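Local coordinates for protein alpha-glucosidase YIHQ (Escherichia coli, PDB 5AEG) that hydrolyses sulfoquinovosyl diacylglycerides and simple sulfoquinovosides such as sulfoquinovosyl glycerol, releasing sulfoquinovose for breakdown by sulfoglycolysis, at residues 400-405 / 435-440; 431-436 / 452-457; 439-444 / 448-453. All blocks are in the same frame, centred on the assembly; numbering follows the deposited sequence.

Interaction 1 (400-405 / 435-440); sequences GGWMAD and KCNYEA
The indole nitrogen of Trp-402 donates to the side-chain carbonyl of Asn-437, NE1 to OD1 2.8 Å, with an N-H...O angle of 155°. OD1 lies at the indole edge, close to the ring plane, while the ring and amide planes are 42° apart. Trp-402 already faces the helix; with CG between the backbone N and the carbonyl carbon (chi1 46°) the indole is placed so that NE1 meets Asn-437. Strand 401-404 and helix 422-444 belong to the (beta/alpha)8 barrel of family 31 glycoside hydrolases, and the bond ties the two across a buried layer. The amide of Asn-437 is held at both ends, since its ND2 bonds to the carbonyl O of Trp-433 one helical turn earlier, which fixes which end of the amide faces the indole. Two residues further along the strand, the methyl of Ala-404 sits against the same amide, CB lying 3.7 Å from Asn-437 OD1 and 3.8 Å from Asn-437 ND2. The strand runs directly into Asp-405, the catalytic nucleophile, whose OD1 forms a salt bridge with Arg-455.

Interaction 2 (431-436 / 452-457); sequences ALWAKC and FFMRAG
A Met-aromatic contact fastens helix 422-444 to strand 451-454 in the catalytic TIM barrel. Segment 431-436 of the helix runs almost exactly antiparallel to the strand portion 452-454, at 175° between their directions, as expected where a barrel helix returns the chain to the start of the next strand. The two axes approach to 10.3 Å, and Met-454 reaches across the interval. Its chain is extended as far as the sulfur and then bends at chi3 (72°), which turns the terminal methyl toward the indole of Trp-433. That methyl meets the five-membered ring obliquely, with Met-454 CE 3.4 Å from Trp-433 CD1. The sulfur stands further back, 5.5 Å from the centroid of the same ring.

Trp-433 brings the pyrrole side of its indole to this methyl, with CG anti to the backbone N (chi1 172°). Its NE1 is bonded to the main-chain O of Asp-405, the nucleophile. The indole that receives the methionine methyl is thus also attached to the backbone of the active site. Arg-455, next in the chain after Met-454, also forms a salt bridge with Glu-408, an active-site residue by similarity with relatives.

Beside the indole, Ala-434 presents its small side chain to the thioether. The same alanine also touches Tyr-464 of helix 461-464. Further back on the strand, Phe-452 touches this part of the helix only lightly, its CZ 4.1 Å from Ala-434 O; its ring packs more closely one turn on, against Asn-437. The closer approach to Ala-434 is made by sulfur: Met-454 SD is 3.4 Å from Ala-434 CB and 3.6 Å from Ala-434 CA.

Interaction 3 (439-444 / 448-453); sequences EALEET and GEILFF
Ile-450 is the first residue of segment 448-453 to meet the helix, and it does so through Leu-441. It turns its beta-branch to the leucine. Its CG2, anti to the backbone N, lies 4.0 Å from Leu-441 CD1 and equally far from Leu-441 CG, the two side chains lying obliquely to each other. The main chain shares in the packing, with Ile-450 O 3.4 Å from Leu-441 CD2.

Leu-451 points away from the helix and touches Leu-249 and Met-533. Phe-452 faces the helix again and offers the edge of its ring: Leu-441 CD2 comes in near the ring plane, 3.8 Å from Phe-452 CE2. One leucine therefore bridges Ile-450, just before the strand, and Phe-452 within it, its CD2 reaching both the Ile-450 carbonyl and the phenyl edge. On the helix, Thr-444 OG1 donates to the carbonyl O of Ala-440, 2.8 Å away, so the threonine hydroxyl is satisfied by the helix's own backbone.

Leu-441 and Ile-450 both also pack on Trp-402 of strand 401-404, the parallel neighbour of 451-454, while Ala-440 and Thr-444 lean on helix 380-395, so this last part of helix 422-444 packs both on the two strands and beside helix 380-395.

In the fold
All three contacts lie on helix 422-444 within the TIM-barrel domain of family 31. Along the chain come strand 401-404, the helix, then strand 451-454, a beta-alpha-beta unit whose two strands are parallel neighbours in the barrel. Interaction 1 joins the helix to the first strand; the others join it to the second, interaction 2 from mid-helix, interaction 3 from further toward its C-terminus. The centre of interaction 1 is about 7 Å from that of interaction 2 and about 6 Å from that of interaction 3, which are about 12 Å apart. At the catalytic end the two strands lead into Asp-405 and Arg-455, so the unit supplies neighbouring residues of the active site.

Interaction 1 (400-405 / 435-440)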
loop_
_atom_site.group_PDB
_atom_site.type_symbol
_atom_site.label_atom_id
_atom_site.label_comp_id
_atom_site.label_asym_id
_atom_site.label_seq_id
_atom_site.Cartn_x
_atom_site.Cartn_y
_atom_site.Cartn_z
ATOM N N GLY A 400 13.742 17.274 -3.409
ATOM C CA GLY A 400 14.270 15.919 -3.391
ATOM C C GLY A 400 13.250 14.748 -3.357
ATOM O O GLY A 400 13.631 13.586 -3.443
ATOM N N GLY A 401 11.987 15.096 -3.199
ATOM C CA GLY A 401 10.899 14.165 -3.144
ATOM C C GLY A 401 9.650 14.839 -2.723
ATOM O O GLY A 401 9.652 16.072 -2.556
ATOM N N TRP A 402 8.588 14.048 -2.551
ATOM C CA TRP A 402 7.302 14.602 -2.123
ATOM C C TRP A 402 6.381 13.487 -1.754
ATOM O O TRP A 402 6.576 12.365 -2.206
ATOM C CB TRP A 402 6.616 15.447 -3.237
ATOM C CG TRP A 402 6.608 14.793 -4.626
ATOM C CD1 TRP A 402 5.623 13.929 -5.164
ATOM C CD2 TRP A 402 7.577 14.942 -5.637
ATOM N NE1 TRP A 402 5.972 13.529 -6.404
ATOM C CE2 TRP A 402 7.135 14.162 -6.762
ATOM C CE3 TRP A 402 8.739 15.727 -5.758
ATOM C CZ2 TRP A 402 7.860 14.071 -7.953
ATOM C CZ3 TRP A 402 9.488 15.650 -6.995
ATOM C CH2 TRP A 402 9.021 14.834 -8.068
ATOM N N MET A 403 5.343 13.828 -0.985
ATOM C CA MET A 403 4.226 12.977 -0.813
ATOM C C MET A 403 3.394 13.132 -2.070
ATOM O O MET A 403 3.059 14.263 -2.407
ATOM C CB MET A 403 3.415 13.361 0.432
ATOM C CG MET A 403 2.127 12.610 0.656
ATOM S SD MET A 403 1.185 13.053 2.116
ATOM C CE MET A 403 2.087 12.192 3.400
ATOM N N ALA A 404 3.093 12.002 -2.743
ATOM C CA ALA A 404 2.153 12.018 -3.875
ATOM C C ALA A 404 0.910 11.366 -3.354
ATOM O O ALA A 404 0.762 10.110 -3.350
ATOM C CB ALA A 404 2.703 11.280 -5.098
ATOM N N ASP A 405 0.005 12.209 -2.859
ATOM C CA ASP A 405 -1.116 11.751 -2.069
ATOM C C ASP A 405 -2.338 11.420 -2.951
ATOM O O ASP A 405 -2.369 11.774 -4.112
ATOM C CB ASP A 405 -1.471 12.865 -1.095
ATOM C CG ASP A 405 -2.311 12.434 0.083
ATOM O OD1 ASP A 405 -2.546 11.215 0.376
ATOM O OD2 ASP A 405 -2.753 13.360 0.798
ATOM N N LYS A 435 2.257 6.397 -12.212
ATOM C CA LYS A 435 3.031 6.424 -13.461
ATOM C C LYS A 435 3.396 7.876 -13.807
ATOM O O LYS A 435 4.495 8.128 -14.294
ATOM C CB LYS A 435 2.214 5.804 -14.603
ATOM C CG LYS A 435 2.995 5.537 -15.883
ATOM C CD LYS A 435 2.097 4.950 -16.981
ATOM C CE LYS A 435 2.975 4.220 -17.997
ATOM N NZ LYS A 435 2.455 4.385 -19.344
ATOM N N CYS A 436 2.467 8.813 -13.528
ATOM C CA CYS A 436 2.679 10.240 -13.837
ATOM C C CYS A 436 3.882 10.759 -13.077
ATOM O O CYS A 436 4.819 11.437 -13.632
ATOM C CB CYS A 436 1.417 11.021 -13.497
ATOM S SG CYS A 436 1.411 12.773 -13.999
ATOM N N ASN A 437 3.947 10.387 -11.799
ATOM C CA ASN A 437 5.098 10.701 -10.967
ATOM C C ASN A 437 6.405 10.048 -11.446
ATOM O O ASN A 437 7.455 10.724 -11.581
ATOM C CB ASN A 437 4.768 10.346 -9.480
ATOM C CG ASN A 437 3.790 11.336 -8.832
ATOM O OD1 ASN A 437 4.203 12.374 -8.268
ATOM N ND2 ASN A 437 2.493 11.014 -8.865
ATOM N N TYR A 438 6.357 8.731 -11.672
ATOM C CA TYR A 438 7.514 7.964 -12.091
ATOM C C TYR A 438 8.067 8.548 -13.408
ATOM O O TYR A 438 9.245 8.739 -13.527
ATOM C CB TYR A 438 7.082 6.511 -12.321
ATOM C CG TYR A 438 8.132 5.623 -12.827
ATOM C CD1 TYR A 438 8.985 4.992 -11.969
ATOM C CD2 TYR A 438 8.320 5.446 -14.223
ATOM C CE1 TYR A 438 10.000 4.172 -12.451
ATOM C CE2 TYR A 438 9.325 4.621 -14.710
ATOM C CZ TYR A 438 10.155 3.997 -13.820
ATOM O OH TYR A 438 11.161 3.191 -14.296
ATOM N N GLU A 439 7.172 8.850 -14.368
ATOM C CA GLU A 439 7.609 9.432 -15.678
ATOM C C GLU A 439 8.209 10.807 -15.530
ATOM O O GLU A 439 9.222 11.128 -16.183
ATOM C CB GLU A 439 6.500 9.370 -16.748
ATOM C CG GLU A 439 6.337 7.948 -17.208
ATOM C CD GLU A 439 5.263 7.721 -18.282
ATOM O OE1 GLU A 439 4.318 8.479 -18.436
ATOM O OE2 GLU A 439 5.345 6.662 -18.889
ATOM N N ALA A 440 7.730 11.583 -14.578
ATOM C CA ALA A 440 8.339 12.850 -14.324
ATOM C C ALA A 440 9.799 12.702 -13.932
ATOM O O ALA A 440 10.686 13.389 -14.462
ATOM C CB ALA A 440 7.553 13.630 -13.286
#

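Interaction 2 (431-436 / 452-457)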
loop_
_atom_site.group_PDB
_atom_site.type_symbol
_atom_site.label_atom_id
_atom_site.label_comp_id
_atom_site.label_asym_id
_atom_site.label_seq_id
_atom_site.Cartn_x
_atom_site.Cartn_y
_atom_site.Cartn_z
ATOM N N ALA A 431 -2.408 3.524 -9.781
ATOM C CA ALA A 431 -1.180 3.286 -10.557
ATOM C C ALA A 431 -0.993 4.250 -11.762
ATOM O O ALA A 431 0.159 4.497 -12.165
ATOM C CB ALA A 431 -1.119 1.903 -11.028
ATOM N N LEU A 432 -2.104 4.793 -12.272
ATOM C CA LEU A 432 -2.049 5.806 -13.343
ATOM C C LEU A 432 -1.385 7.076 -12.779
ATOM O O LEU A 432 -0.452 7.652 -13.370
ATOM C CB LEU A 432 -3.453 6.113 -13.809
ATOM C CG LEU A 432 -3.664 6.886 -15.102
ATOM C CD1 LEU A 432 -2.800 6.320 -16.241
ATOM C CD2 LEU A 432 -5.173 6.786 -15.434
ATOM N N TRP A 433 -1.823 7.471 -11.588
ATOM C CA TRP A 433 -1.197 8.584 -10.834
ATOM C C TRP A 433 0.245 8.323 -10.493
ATOM O O TRP A 433 1.106 9.179 -10.695
ATOM C CB TRP A 433 -2.127 8.915 -9.641
ATOM C CG TRP A 433 -1.641 9.884 -8.628
ATOM C CD1 TRP A 433 -1.779 9.758 -7.296
ATOM C CD2 TRP A 433 -1.068 11.173 -8.862
ATOM N NE1 TRP A 433 -1.337 10.899 -6.660
ATOM C CE2 TRP A 433 -0.808 11.749 -7.595
ATOM C CE3 TRP A 433 -0.652 11.860 -10.009
ATOM C CZ2 TRP A 433 -0.193 12.989 -7.439
ATOM C CZ3 TRP A 433 -0.067 13.116 -9.866
ATOM C CH2 TRP A 433 0.161 13.672 -8.560
ATOM N N ALA A 434 0.557 7.095 -10.064
ATOM C CA ALA A 434 1.892 6.711 -9.796
ATOM C C ALA A 434 2.789 6.823 -11.090
ATOM O O ALA A 434 3.924 7.331 -11.038
ATOM C CB ALA A 434 1.972 5.276 -9.224
ATOM N N LYS A 435 2.257 6.397 -12.212
ATOM C CA LYS A 435 3.031 6.424 -13.461
ATOM C C LYS A 435 3.396 7.876 -13.807
ATOM O O LYS A 435 4.495 8.128 -14.294
ATOM C CB LYS A 435 2.214 5.804 -14.603
ATOM C CG LYS A 435 2.995 5.537 -15.883
ATOM C CD LYS A 435 2.097 4.950 -16.981
ATOM C CE LYS A 435 2.975 4.220 -17.997
ATOM N NZ LYS A 435 2.455 4.385 -19.344
ATOM N N CYS A 436 2.467 8.813 -13.528
ATOM C CA CYS A 436 2.679 10.240 -13.837
ATOM C C CYS A 436 3.882 10.759 -13.077
ATOM O O CYS A 436 4.819 11.437 -13.632
ATOM C CB CYS A 436 1.417 11.021 -13.497
ATOM S SG CYS A 436 1.411 12.773 -13.999
ATOM N N PHE A 452 9.593 9.882 -4.223
ATOM C CA PHE A 452 8.191 10.171 -3.889
ATOM C C PHE A 452 7.556 8.987 -3.172
ATOM O O PHE A 452 7.966 7.810 -3.333
ATOM C CB PHE A 452 7.352 10.641 -5.092
ATOM C CG PHE A 452 7.184 9.666 -6.144
ATOM C CD1 PHE A 452 6.094 8.781 -6.138
ATOM C CD2 PHE A 452 8.050 9.659 -7.207
ATOM C CE1 PHE A 452 5.935 7.871 -7.195
ATOM C CE2 PHE A 452 7.929 8.743 -8.209
ATOM C CZ PHE A 452 6.873 7.872 -8.235
ATOM N N PHE A 453 6.554 9.278 -2.390
ATOM C CA PHE A 453 5.907 8.241 -1.631
ATOM C C PHE A 453 4.406 8.391 -1.758
ATOM O O PHE A 453 3.911 9.535 -1.755
ATOM C CB PHE A 453 6.421 8.172 -0.177
ATOM C CG PHE A 453 6.426 9.485 0.560
ATOM C CD1 PHE A 453 7.489 10.345 0.452
ATOM C CD2 PHE A 453 5.400 9.785 1.453
ATOM C CE1 PHE A 453 7.482 11.571 1.106
ATOM C CE2 PHE A 453 5.400 10.987 2.159
ATOM C CZ PHE A 453 6.456 11.862 1.985
ATOM N N MET A 454 3.705 7.250 -1.806
ATOM C CA MET A 454 2.273 7.221 -2.033
ATOM C C MET A 454 1.575 6.401 -1.017
ATOM O O MET A 454 2.174 5.451 -0.436
ATOM C CB MET A 454 2.005 6.547 -3.450
ATOM C CG MET A 454 2.719 7.306 -4.536
ATOM S SD MET A 454 2.200 6.809 -6.188
ATOM C CE MET A 454 0.544 7.484 -6.314
ATOM N N ARG A 455 0.282 6.672 -0.800
ATOM C CA ARG A 455 -0.512 5.729 -0.055
ATOM C C ARG A 455 -1.389 4.828 -0.917
ATOM O O ARG A 455 -1.458 3.662 -0.684
ATOM C CB ARG A 455 -1.350 6.359 1.056
ATOM C CG ARG A 455 -2.441 7.351 0.697
ATOM C CD ARG A 455 -3.125 7.888 1.993
ATOM N NE ARG A 455 -3.860 9.097 1.560
ATOM C CZ ARG A 455 -5.160 9.244 1.287
ATOM N NH1 ARG A 455 -6.053 8.333 1.492
ATOM N NH2 ARG A 455 -5.591 10.371 0.777
ATOM N N ALA A 456 -2.133 5.407 -1.855
ATOM C CA ALA A 456 -2.902 4.615 -2.796
ATOM C C ALA A 456 -2.073 3.836 -3.767
ATOM O O ALA A 456 -0.981 4.272 -4.145
ATOM C CB ALA A 456 -3.893 5.516 -3.536
ATOM N N GLY A 457 -2.622 2.671 -4.161
ATOM C CA GLY A 457 -2.050 1.870 -5.151
ATOM C C GLY A 457 -2.953 0.977 -5.896
ATOM O O GLY A 457 -4.087 0.776 -5.510
#

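Interaction 3 (439-444 / 448-453)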
loop_
_atom_site.group_PDB
_atom_site.type_symbol
_atom_site.label_atom_id
_atom_site.label_comp_id
_atom_site.label_asym_id
_atom_site.label_seq_id
_atom_site.Cartn_x
_atom_site.Cartn_y
_atom_site.Cartn_z
ATOM N N GLU A 439 7.172 8.850 -14.368
ATOM C CA GLU A 439 7.609 9.432 -15.678
ATOM C C GLU A 439 8.209 10.807 -15.530
ATOM O O GLU A 439 9.222 11.128 -16.183
ATOM C CB GLU A 439 6.500 9.370 -16.748
ATOM C CG GLU A 439 6.337 7.948 -17.208
ATOM C CD GLU A 439 5.263 7.721 -18.282
ATOM O OE1 GLU A 439 4.318 8.479 -18.436
ATOM O OE2 GLU A 439 5.345 6.662 -18.889
ATOM N N ALA A 440 7.730 11.583 -14.578
ATOM C CA ALA A 440 8.339 12.850 -14.324
ATOM C C ALA A 440 9.799 12.702 -13.932
ATOM O O ALA A 440 10.686 13.389 -14.462
ATOM C CB ALA A 440 7.553 13.630 -13.286
ATOM N N LEU A 441 10.074 11.729 -13.069
ATOM C CA LEU A 441 11.442 11.425 -12.703
ATOM C C LEU A 441 12.212 10.782 -13.887
ATOM O O LEU A 441 13.395 11.088 -14.116
ATOM C CB LEU A 441 11.584 10.448 -11.510
ATOM C CG LEU A 441 11.435 11.017 -10.061
ATOM C CD1 LEU A 441 10.202 11.795 -9.892
ATOM C CD2 LEU A 441 11.508 9.852 -9.070
ATOM N N GLU A 442 11.573 9.856 -14.540
ATOM C CA GLU A 442 12.254 9.172 -15.675
ATOM C C GLU A 442 12.711 10.244 -16.711
ATOM O O GLU A 442 13.853 10.252 -17.123
ATOM C CB GLU A 442 11.329 8.177 -16.317
ATOM C CG GLU A 442 12.001 7.145 -17.168
ATOM C CD GLU A 442 10.979 6.234 -17.862
ATOM O OE1 GLU A 442 9.757 6.570 -17.946
ATOM O OE2 GLU A 442 11.384 5.141 -18.290
ATOM N N GLU A 443 11.817 11.155 -17.047
ATOM C CA GLU A 443 12.077 12.156 -18.050
ATOM C C GLU A 443 13.099 13.205 -17.640
ATOM O O GLU A 443 13.615 13.831 -18.505
ATOM C CB GLU A 443 10.778 12.798 -18.532
ATOM C CG GLU A 443 9.924 11.783 -19.266
ATOM C CD GLU A 443 8.553 12.233 -19.587
ATOM O OE1 GLU A 443 8.222 13.407 -19.379
ATOM O OE2 GLU A 443 7.751 11.388 -20.027
ATOM N N THR A 444 13.425 13.369 -16.360
ATOM C CA THR A 444 14.374 14.379 -15.886
ATOM C C THR A 444 15.651 13.732 -15.429
ATOM O O THR A 444 16.553 14.382 -14.950
ATOM C CB THR A 444 13.828 15.194 -14.710
ATOM O OG1 THR A 444 13.273 14.308 -13.732
ATOM C CG2 THR A 444 12.770 16.183 -15.156
ATOM N N GLY A 448 16.269 7.131 -8.702
ATOM C CA GLY A 448 17.400 6.886 -7.794
ATOM C C GLY A 448 17.971 8.137 -7.142
ATOM O O GLY A 448 18.840 8.041 -6.297
ATOM N N GLU A 449 17.399 9.306 -7.426
ATOM C CA GLU A 449 17.843 10.549 -6.806
ATOM C C GLU A 449 16.731 11.285 -6.084
ATOM O O GLU A 449 16.961 11.930 -5.048
ATOM C CB GLU A 449 18.474 11.533 -7.857
ATOM C CG GLU A 449 19.905 11.220 -8.319
ATOM C CD GLU A 449 20.244 11.978 -9.616
ATOM O OE1 GLU A 449 20.095 13.220 -9.638
ATOM O OE2 GLU A 449 20.563 11.317 -10.635
ATOM N N ILE A 450 15.558 11.296 -6.673
ATOM C CA ILE A 450 14.359 11.840 -6.052
ATOM C C ILE A 450 13.479 10.691 -5.558
ATOM O O ILE A 450 13.339 9.667 -6.226
ATOM C CB ILE A 450 13.598 12.745 -7.075
ATOM C CG1 ILE A 450 14.430 14.027 -7.283
ATOM C CG2 ILE A 450 12.165 13.098 -6.671
ATOM C CD1 ILE A 450 13.907 14.920 -8.423
ATOM N N LEU A 451 12.861 10.901 -4.403
ATOM C CA LEU A 451 11.985 9.857 -3.785
ATOM C C LEU A 451 10.570 10.420 -3.530
ATOM O O LEU A 451 10.390 11.354 -2.707
ATOM C CB LEU A 451 12.658 9.298 -2.485
ATOM C CG LEU A 451 11.739 8.140 -2.056
ATOM C CD1 LEU A 451 11.897 6.811 -2.737
ATOM C CD2 LEU A 451 11.029 8.229 -0.729
ATOM N N PHE A 452 9.593 9.882 -4.223
ATOM C CA PHE A 452 8.191 10.171 -3.889
ATOM C C PHE A 452 7.556 8.987 -3.172
ATOM O O PHE A 452 7.966 7.810 -3.333
ATOM C CB PHE A 452 7.352 10.641 -5.092
ATOM C CG PHE A 452 7.184 9.666 -6.144
ATOM C CD1 PHE A 452 6.094 8.781 -6.138
ATOM C CD2 PHE A 452 8.050 9.659 -7.207
ATOM C CE1 PHE A 452 5.935 7.871 -7.195
ATOM C CE2 PHE A 452 7.929 8.743 -8.209
ATOM C CZ PHE A 452 6.873 7.872 -8.235
ATOM N N PHE A 453 6.554 9.278 -2.390
ATOM C CA PHE A 453 5.907 8.241 -1.631
ATOM C C PHE A 453 4.406 8.391 -1.758
ATOM O O PHE A 453 3.911 9.535 -1.755
ATOM C CB PHE A 453 6.421 8.172 -0.177
ATOM C CG PHE A 453 6.426 9.485 0.560
ATOM C CD1 PHE A 453 7.489 10.345 0.452
ATOM C CD2 PHE A 453 5.400 9.785 1.453
ATOM C CE1 PHE A 453 7.482 11.571 1.106
ATOM C CE2 PHE A 453 5.400 10.987 2.159
ATOM C CZ PHE A 453 6.456 11.862 1.985
#